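PDB 4O5H: phenylacetaldehyde dehydrogenase from Burkholderia cenocepacia, which probably catalyses the NAD+-dependent oxidation of phenylacetaldehyde to phenylacetate, as a member of the aldehyde dehydrogenase family. Local coordinates for residues A[117-122]-A[213-218]; A[129-134]-A[184-189]. All coordinates share one frame; numbering follows the deposited sequence.

Interaction 1 of 2, residues A[117-122]-A[213-218]; sequences SLDNGK and TPLSAL. With NA (sodium ion), chain I.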
loop_
_atom_site.group_PDB
_atom_site.type_symbol
_atom_site.label_atom_id
_atom_site.label_comp_id
_atom_site.label_asym_id
_atom_site.label_seq_id
_atom_site.Cartn_x
_atom_site.Cartn_y
_atom_site.Cartn_z
ATOM N N SER A 117 8.763 28.658 14.033
ATOM C CA SER A 117 10.020 28.774 14.779
ATOM C C SER A 117 9.757 28.745 16.293
ATOM O O SER A 117 10.491 28.086 17.042
ATOM C CB SER A 117 10.731 30.068 14.391
ATOM O OG SER A 117 11.936 30.206 15.076
ATOM N N LEU A 118 8.718 29.444 16.738
ATOM C CA LEU A 118 8.412 29.466 18.165
ATOM C C LEU A 118 7.948 28.109 18.696
ATOM O O LEU A 118 8.206 27.764 19.845
ATOM C CB LEU A 118 7.357 30.535 18.487
ATOM C CG LEU A 118 7.808 31.972 18.248
ATOM C CD1 LEU A 118 6.640 32.950 18.321
ATOM C CD2 LEU A 118 8.888 32.364 19.243
ATOM N N ASP A 119 7.198 27.385 17.892
ATOM C CA ASP A 119 6.527 26.155 18.330
ATOM C C ASP A 119 7.469 24.980 18.188
ATOM O O ASP A 119 7.559 24.145 19.086
ATOM C CB ASP A 119 5.254 25.980 17.478
ATOM C CG ASP A 119 4.330 24.900 17.978
ATOM O OD1 ASP A 119 4.556 24.345 19.092
ATOM O OD2 ASP A 119 3.357 24.570 17.229
ATOM N N ASN A 120 8.151 24.908 17.066
ATOM C CA ASN A 120 9.052 23.768 16.723
ATOM C C ASN A 120 10.496 24.007 17.162
ATOM O O ASN A 120 11.191 23.058 17.572
ATOM C CB ASN A 120 8.982 23.472 15.217
ATOM C CG ASN A 120 10.199 22.742 14.696
ATOM O OD1 ASN A 120 11.250 23.319 14.550
ATOM N ND2 ASN A 120 10.052 21.462 14.421
ATOM N N GLY A 121 10.946 25.251 17.073
ATOM C CA GLY A 121 12.298 25.626 17.496
ATOM C C GLY A 121 13.300 25.935 16.373
ATOM O O GLY A 121 14.346 26.557 16.629
ATOM N N LYS A 122 12.993 25.513 15.148
ATOM C CA LYS A 122 13.889 25.705 14.036
ATOM C C LYS A 122 14.137 27.195 13.688
ATOM O O LYS A 122 13.334 28.065 14.000
ATOM C CB LYS A 122 13.409 24.961 12.795
ATOM C CG LYS A 122 12.118 25.505 12.171
ATOM C CD LYS A 122 11.771 24.693 10.928
ATOM C CE LYS A 122 11.275 23.314 11.318
ATOM N NZ LYS A 122 11.275 22.373 10.148
ATOM N N THR A 213 3.683 20.230 18.371
ATOM C CA THR A 213 3.677 21.345 17.383
ATOM C C THR A 213 2.315 21.533 16.692
ATOM O O THR A 213 2.163 21.257 15.485
ATOM C CB THR A 213 4.724 21.105 16.289
ATOM O OG1 THR A 213 4.519 19.817 15.686
ATOM C CG2 THR A 213 6.166 21.144 16.863
ATOM N N PRO A 214 1.304 21.976 17.453
ATOM C CA PRO A 214 -0.051 22.103 16.891
ATOM C C PRO A 214 -0.335 23.427 16.196
ATOM O O PRO A 214 -1.293 23.519 15.435
ATOM C CB PRO A 214 -0.924 22.026 18.115
ATOM C CG PRO A 214 -0.087 22.685 19.185
ATOM C CD PRO A 214 1.328 22.244 18.907
ATOM N N LEU A 215 0.493 24.443 16.407
ATOM C CA LEU A 215 0.064 25.811 16.070
ATOM C C LEU A 215 -0.023 26.121 14.593
ATOM O O LEU A 215 -1.000 26.766 14.170
ATOM C CB LEU A 215 0.930 26.842 16.764
ATOM C CG LEU A 215 0.865 26.848 18.300
ATOM C CD1 LEU A 215 1.783 27.921 18.859
ATOM C CD2 LEU A 215 -0.555 27.058 18.816
ATOM N N SER A 216 0.979 25.734 13.795
ATOM C CA SER A 216 0.945 26.133 12.367
ATOM C C SER A 216 -0.222 25.455 11.631
ATOM O O SER A 216 -0.809 26.038 10.723
ATOM C CB SER A 216 2.291 25.921 11.668
ATOM O OG SER A 216 2.684 24.559 11.705
ATOM N N ALA A 217 -0.581 24.258 12.082
ATOM C CA ALA A 217 -1.729 23.544 11.493
ATOM C C ALA A 217 -3.053 24.263 11.776
ATOM O O ALA A 217 -3.877 24.384 10.890
ATOM C CB ALA A 217 -1.785 22.120 11.999
ATOM N N LEU A 218 -3.207 24.794 12.992
ATOM C CA LEU A 218 -4.369 25.584 13.325
ATOM C C LEU A 218 -4.414 26.848 12.465
ATOM O O LEU A 218 -5.476 27.188 11.988
ATOM C CB LEU A 218 -4.447 25.923 14.826
ATOM C CG LEU A 218 -4.597 24.658 15.718
ATOM C CD1 LEU A 218 -4.613 25.041 17.172
ATOM C CD2 LEU A 218 -5.871 23.883 15.375
HETATM NA NA NA I . 5.923 23.190 20.602
HETATM O O HOH W 1 3.428 24.527 14.679
HETATM O O HOH W 2 4.797 22.377 22.574
HETATM O O HOH W 3 7.867 22.280 21.603
#
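D119, on the last turn of helix 109-120, reaches across to residues 213-216 and carries most of this contact. Beyond CB, its CG lies anti to the backbone N (chi1 -169°), next to its own carbonyl carbon, and passes 3.7 Å from T213 CA. This lets one residue grip the sodium ion twice: OD1 binds it at 2.3 Å and the backbone O at 2.4 Å. Two waters, V51 O and D212 O complete the site. OD2 turns to the start of helix 215-227, where L215 N donates to it over 3.0 Å in a fairly straight bond (160° at the hydrogen). Water 1 donates to the same oxygen at 2.6 Å and accepts from S216 N. The acid thus serves the cation with OD1, and with OD2 the N-H of L215 and, through the water, that of S216, a setting that would favour its ionised form. P214, having no N-H, can lie against OD2 without competing for it. Beside this polar centre, T213 CG2 rests on N120 CA at 3.9 Å. The contact joins the C-terminal end of helix 109-120 to the start of helix 215-227, with V50 of strand 47-52 touching D119, P214 and L215, and P187 of helix 187-201 touching N120, T213 and S216.

Interaction 2 of 2, residues A[129-134]-A[184-189]; sequences GLDVAM and WNFPLL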
loop_
_atom_site.group_PDB
_atom_site.type_symbol
_atom_site.label_atom_id
_atom_site.label_comp_id
_atom_site.label_asym_id
_atom_site.label_seq_id
_atom_site.Cartn_x
_atom_site.Cartn_y
_atom_site.Cartn_z
ATOM N N GLY A 129 12.083 30.279 4.301
ATOM C CA GLY A 129 12.588 30.001 2.985
ATOM C C GLY A 129 12.431 28.574 2.488
ATOM O O GLY A 129 12.437 28.307 1.292
ATOM N N LEU A 130 12.343 27.624 3.405
ATOM C CA LEU A 130 12.104 26.232 3.023
ATOM C C LEU A 130 10.670 25.763 3.380
ATOM O O LEU A 130 9.879 25.541 2.488
ATOM C CB LEU A 130 13.103 25.310 3.645
ATOM C CG LEU A 130 12.872 23.858 3.225
ATOM C CD1 LEU A 130 13.377 23.620 1.809
ATOM C CD2 LEU A 130 13.592 22.885 4.113
ATOM N N ASP A 131 10.376 25.600 4.669
ATOM C CA ASP A 131 9.120 25.016 5.086
ATOM C C ASP A 131 7.916 25.738 4.487
ATOM O O ASP A 131 7.060 25.106 3.855
ATOM C CB ASP A 131 8.961 24.999 6.610
ATOM C CG ASP A 131 10.023 24.204 7.300
ATOM O OD1 ASP A 131 11.245 24.488 7.062
ATOM O OD2 ASP A 131 9.665 23.327 8.150
ATOM N N VAL A 132 7.811 27.038 4.728
ATOM C CA VAL A 132 6.581 27.761 4.335
ATOM C C VAL A 132 6.504 27.861 2.797
ATOM O O VAL A 132 5.474 27.577 2.189
ATOM C CB VAL A 132 6.523 29.133 4.995
ATOM C CG1 VAL A 132 5.386 29.932 4.430
ATOM C CG2 VAL A 132 6.411 29.007 6.505
ATOM N N ALA A 133 7.615 28.187 2.164
ATOM C CA ALA A 133 7.666 28.310 0.694
ATOM C C ALA A 133 7.279 26.975 0.042
ATOM O O ALA A 133 6.491 26.955 -0.899
ATOM C CB ALA A 133 9.053 28.736 0.247
ATOM N N MET A 134 7.808 25.865 0.550
ATOM C CA MET A 134 7.497 24.576 -0.036
ATOM C C MET A 134 6.107 24.036 0.335
ATOM O O MET A 134 5.564 23.215 -0.391
ATOM C CB MET A 134 8.603 23.554 0.237
ATOM C CG MET A 134 9.887 23.839 -0.559
ATOM S SD MET A 134 9.596 23.650 -2.339
ATOM C CE MET A 134 9.739 21.867 -2.412
ATOM N N TRP A 184 6.343 16.205 14.342
ATOM C CA TRP A 184 6.592 17.532 14.824
ATOM C C TRP A 184 7.766 18.217 14.174
ATOM O O TRP A 184 8.027 19.391 14.468
ATOM C CB TRP A 184 6.819 17.489 16.344
ATOM C CG TRP A 184 7.759 16.384 16.789
ATOM C CD1 TRP A 184 7.394 15.181 17.326
ATOM C CD2 TRP A 184 9.190 16.380 16.735
ATOM N NE1 TRP A 184 8.513 14.433 17.617
ATOM C CE2 TRP A 184 9.628 15.158 17.291
ATOM C CE3 TRP A 184 10.137 17.296 16.320
ATOM C CZ2 TRP A 184 10.956 14.813 17.361
ATOM C CZ3 TRP A 184 11.491 16.955 16.409
ATOM C CH2 TRP A 184 11.889 15.741 16.949
ATOM N N ASN A 185 8.494 17.525 13.288
ATOM C CA ASN A 185 9.790 18.062 12.815
ATOM C C ASN A 185 9.667 19.092 11.674
ATOM O O ASN A 185 10.526 19.950 11.542
ATOM C CB ASN A 185 10.801 16.954 12.458
ATOM C CG ASN A 185 10.327 16.016 11.350
ATOM O OD1 ASN A 185 9.122 15.774 11.186
ATOM N ND2 ASN A 185 11.268 15.443 10.629
ATOM N N PHE A 186 8.624 18.941 10.853
ATOM C CA PHE A 186 8.252 19.909 9.796
ATOM C C PHE A 186 6.705 20.053 9.852
ATOM O O PHE A 186 5.982 19.536 8.971
ATOM C CB PHE A 186 8.658 19.408 8.418
ATOM C CG PHE A 186 10.151 19.227 8.209
ATOM C CD1 PHE A 186 10.905 20.251 7.733
ATOM C CD2 PHE A 186 10.764 18.027 8.472
ATOM C CE1 PHE A 186 12.261 20.108 7.509
ATOM C CE2 PHE A 186 12.148 17.866 8.269
ATOM C CZ PHE A 186 12.890 18.922 7.768
ATOM N N PRO A 187 6.192 20.711 10.889
ATOM C CA PRO A 187 4.734 20.672 11.118
ATOM C C PRO A 187 3.885 21.193 9.963
ATOM O O PRO A 187 3.067 20.450 9.454
ATOM C CB PRO A 187 4.543 21.515 12.355
ATOM C CG PRO A 187 5.889 21.529 13.036
ATOM C CD PRO A 187 6.898 21.471 11.935
ATOM N N LEU A 188 4.133 22.400 9.486
ATOM C CA LEU A 188 3.356 22.919 8.377
ATOM C C LEU A 188 3.601 22.158 7.075
ATOM O O LEU A 188 2.664 21.865 6.333
ATOM C CB LEU A 188 3.642 24.412 8.191
ATOM C CG LEU A 188 2.858 25.064 7.062
ATOM C CD1 LEU A 188 1.346 25.129 7.349
ATOM C CD2 LEU A 188 3.394 26.465 6.815
ATOM N N LEU A 189 4.854 21.892 6.764
ATOM C CA LEU A 189 5.192 21.273 5.502
ATOM C C LEU A 189 4.580 19.853 5.386
ATOM O O LEU A 189 4.015 19.506 4.334
ATOM C CB LEU A 189 6.686 21.219 5.343
ATOM C CG LEU A 189 7.239 20.627 4.033
ATOM C CD1 LEU A 189 6.762 21.430 2.849
ATOM C CD2 LEU A 189 8.752 20.581 4.073
HETATM O O HOH W 4 7.055 22.741 8.511
#
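The Trp-Asn-Phe-Pro sequence characteristic of aldehyde dehydrogenases forms residues 184-187, and its F186 meets D131 of helix 124-145 where the loop turns into helix 187-201. In studied relatives the asparagine of this motif contributes to the oxyanion hole, and N185 probably occupies the equivalent place. F186 is the N-cap residue, and P187 suits the first helical turn because its nitrogen needs no acceptor there. D131 sets its CG anti to the carbonyl carbon (chi1 -61°), and the carboxylate then extends to the ring: OD2 lies 3.3 Å from F186 CD1, at the ring edge near its plane, with the two planes 27° apart. The weakly positive rim of an aromatic ring is a reasonable neighbour for an acid. The same OD2 accepts from water 4 at 2.7 Å, and that water in turn accepts from L189 N at 2.9 Å, so it links the acid to an N-H of the first helical turn. K122, by a salt bridge, would offset the charge of the buried acid.

Beyond this polar patch the contact is aliphatic. L189 holds its CG anti to the backbone N (chi1 -178°), which carries CD1 onto helix 124-145, 3.8 Å from D131 O and 3.8 Å from M134 CB. Y160 of the second subunit packs on L130 and M134. Although the CB of V132 points away from residues 184-189, its branched shape still brings CG2 to within 4.0 Å of L188 CD2.

How the interactions relate
From the N terminus, the chain first runs through helix 109-120, whose last turn and the turn after it supply residues 117-122 of interaction 1, and then, after that short turn, into helix 124-145, which supplies residues 129-134 of interaction 2. After strand 166-181 it reaches residues 184-189, closing the inner loop. Helix 187-201 and strand 204-208, parallel to 166-181 in the mixed sheet, lead to residues 213-218, which close the outer loop; interaction 2 thus nests within interaction 1. Together they tie two consecutive helices to the starts of helices 187-201 and 215-227. K122 joins the two contacts directly, its NZ reaching both segments of interaction 2, with a probable hydrogen bond to N185 O.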